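Local coordinates for Serine/threonine-protein kinase Tel1 (Chaetomium thermophilum, PDB 6SKY) that phosphorylates proteins on serine and threonine using ATP and probably acts as a DNA damage sensor that activates checkpoint signalling, at residues 2099-2105 with 2151-2156. Numbering follows the deposited sequence.
Sequences VRDQSEL and GLTSAD
Two helix starts of the FAT-domain alpha solenoid meet here, those of helices 2102-2119 and 2154-2174, with helix 2124-2143 lying between them in sequence. V2099 (phi/psi -74/142), R2100 (-117/-21) and D2101 (-150/-165) lead into the first helix, G2151 (-87/24) begins the approach to the second, and the closest CA atoms, 6.4 Å apart, belong to D2101 and G2151. L2152, with the largest area covered (89 Å²), is extended (-114/101) and adopts the mt rotamer, which brings its branched end to segment 2099-2105: CD1 lies 4.0 Å from V2099 CG2, while CD2 sits 3.6 Å from the backbone O of D2101 and 4.2 Å from L2105 CD2. V2099, L2105 and L2152 also touch W2141 of helix 2124-2143, so the three form a small apolar cluster against that helix. The CA-to-CB bond of Q2102 (57 Å²) points sideways, but chi1 -59° and chi2 -85° carry its amide to D2156 (45 Å²) in the first turn of helix 2154-2174. D2156 points toward segment 2099-2105 (chi1 -66°, m), its CB 4.4 Å from L2105 CD2. T2153 occupies the N-cap position, and its OG1 gives a weak 3.3 Å hydrogen bond to D2156 OD2. D2156 OD2 also accepts a very short hydrogen bond, 2.4 Å, from Q2102 NE2.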
loop_
_atom_site.group_PDB
_atom_site.type_symbol
_atom_site.label_atom_id
_atom_site.label_comp_id
_atom_site.label_asym_id
_atom_site.label_seq_id
_atom_site.Cartn_x
_atom_site.Cartn_y
_atom_site.Cartn_z
ATOM N N VAL A 2099 -9.242 -33.089 -31.235
ATOM C CA VAL A 2099 -10.395 -32.431 -31.834
ATOM C C VAL A 2099 -10.393 -32.695 -33.329
ATOM O O VAL A 2099 -9.345 -32.734 -33.979
ATOM C CB VAL A 2099 -10.412 -30.923 -31.528
ATOM C CG1 VAL A 2099 -10.616 -30.691 -30.058
ATOM C CG2 VAL A 2099 -9.141 -30.290 -31.980
ATOM N N ARG A 2100 -11.586 -32.891 -33.883
ATOM C CA ARG A 2100 -11.739 -33.219 -35.287
ATOM C C ARG A 2100 -12.492 -32.174 -36.091
ATOM O O ARG A 2100 -12.339 -32.148 -37.314
ATOM C CB ARG A 2100 -12.451 -34.572 -35.440
ATOM C CG ARG A 2100 -11.583 -35.753 -35.063
ATOM C CD ARG A 2100 -12.396 -36.972 -34.659
ATOM N NE ARG A 2100 -13.074 -36.785 -33.380
ATOM C CZ ARG A 2100 -13.568 -37.774 -32.641
ATOM N NH1 ARG A 2100 -14.171 -37.507 -31.492
ATOM N NH2 ARG A 2100 -13.455 -39.029 -33.045
ATOM N N ASP A 2101 -13.286 -31.317 -35.459
ATOM C CA ASP A 2101 -14.030 -30.308 -36.197
ATOM C C ASP A 2101 -14.230 -29.086 -35.312
ATOM O O ASP A 2101 -13.577 -28.931 -34.278
ATOM C CB ASP A 2101 -15.355 -30.880 -36.706
ATOM C CG ASP A 2101 -15.407 -30.951 -38.215
ATOM O OD1 ASP A 2101 -14.445 -30.479 -38.856
ATOM O OD2 ASP A 2101 -16.398 -31.479 -38.763
ATOM N N GLN A 2102 -15.142 -28.210 -35.731
ATOM C CA GLN A 2102 -15.381 -26.956 -35.030
ATOM C C GLN A 2102 -16.250 -27.150 -33.798
ATOM O O GLN A 2102 -16.026 -26.501 -32.768
ATOM C CB GLN A 2102 -16.040 -25.959 -35.975
ATOM C CG GLN A 2102 -15.226 -25.645 -37.198
ATOM C CD GLN A 2102 -14.224 -24.557 -36.937
ATOM O OE1 GLN A 2102 -14.291 -23.876 -35.916
ATOM N NE2 GLN A 2102 -13.282 -24.382 -37.856
ATOM N N SER A 2103 -17.258 -28.016 -33.890
ATOM C CA SER A 2103 -18.127 -28.255 -32.746
ATOM C C SER A 2103 -17.341 -28.797 -31.564
ATOM O O SER A 2103 -17.604 -28.434 -30.410
ATOM C CB SER A 2103 -19.242 -29.217 -33.138
ATOM O OG SER A 2103 -18.714 -30.349 -33.799
ATOM N N GLU A 2104 -16.351 -29.645 -31.831
ATOM C CA GLU A 2104 -15.527 -30.168 -30.752
ATOM C C GLU A 2104 -14.650 -29.084 -30.147
ATOM O O GLU A 2104 -14.404 -29.085 -28.934
ATOM C CB GLU A 2104 -14.685 -31.323 -31.272
ATOM C CG GLU A 2104 -15.425 -32.169 -32.276
ATOM C CD GLU A 2104 -15.051 -33.622 -32.191
ATOM O OE1 GLU A 2104 -14.160 -33.958 -31.387
ATOM O OE2 GLU A 2104 -15.654 -34.433 -32.924
ATOM N N LEU A 2105 -14.197 -28.138 -30.966
ATOM C CA LEU A 2105 -13.428 -27.016 -30.448
ATOM C C LEU A 2105 -14.272 -26.157 -29.518
ATOM O O LEU A 2105 -13.822 -25.764 -28.431
ATOM C CB LEU A 2105 -12.897 -26.197 -31.615
ATOM C CG LEU A 2105 -11.611 -25.420 -31.418
ATOM C CD1 LEU A 2105 -10.570 -26.302 -30.785
ATOM C CD2 LEU A 2105 -11.149 -24.925 -32.758
ATOM N N GLY A 2151 -10.005 -29.656 -41.331
ATOM C CA GLY A 2151 -10.833 -28.474 -41.441
ATOM C C GLY A 2151 -10.639 -27.436 -40.358
ATOM O O GLY A 2151 -11.548 -26.644 -40.096
ATOM N N LEU A 2152 -9.473 -27.415 -39.726
ATOM C CA LEU A 2152 -9.162 -26.453 -38.672
ATOM C C LEU A 2152 -8.056 -25.542 -39.183
ATOM O O LEU A 2152 -6.884 -25.920 -39.193
ATOM C CB LEU A 2152 -8.754 -27.165 -37.392
ATOM C CG LEU A 2152 -9.794 -28.116 -36.813
ATOM C CD1 LEU A 2152 -9.165 -28.993 -35.769
ATOM C CD2 LEU A 2152 -10.930 -27.335 -36.214
ATOM N N THR A 2153 -8.433 -24.342 -39.611
ATOM C CA THR A 2153 -7.478 -23.386 -40.140
ATOM C C THR A 2153 -6.711 -22.730 -39.000
ATOM O O THR A 2153 -6.974 -22.968 -37.823
ATOM C CB THR A 2153 -8.192 -22.340 -40.986
ATOM O OG1 THR A 2153 -9.197 -21.702 -40.197
ATOM C CG2 THR A 2153 -8.852 -22.994 -42.172
ATOM N N SER A 2154 -5.745 -21.888 -39.347
ATOM C CA SER A 2154 -4.967 -21.219 -38.318
ATOM C C SER A 2154 -5.737 -20.096 -37.644
ATOM O O SER A 2154 -5.426 -19.753 -36.500
ATOM C CB SER A 2154 -3.674 -20.669 -38.905
ATOM O OG SER A 2154 -2.838 -20.185 -37.872
ATOM N N ALA A 2155 -6.727 -19.518 -38.320
ATOM C CA ALA A 2155 -7.561 -18.508 -37.686
ATOM C C ALA A 2155 -8.366 -19.105 -36.540
ATOM O O ALA A 2155 -8.527 -18.470 -35.496
ATOM C CB ALA A 2155 -8.484 -17.873 -38.718
ATOM N N ASP A 2156 -8.858 -20.333 -36.707
ATOM C CA ASP A 2156 -9.593 -20.998 -35.636
ATOM C C ASP A 2156 -8.704 -21.257 -34.429
ATOM O O ASP A 2156 -9.100 -21.004 -33.284
ATOM C CB ASP A 2156 -10.175 -22.311 -36.145
ATOM C CG ASP A 2156 -11.228 -22.107 -37.205
ATOM O OD1 ASP A 2156 -11.906 -21.061 -37.172
ATOM O OD2 ASP A 2156 -11.386 -22.996 -38.068
#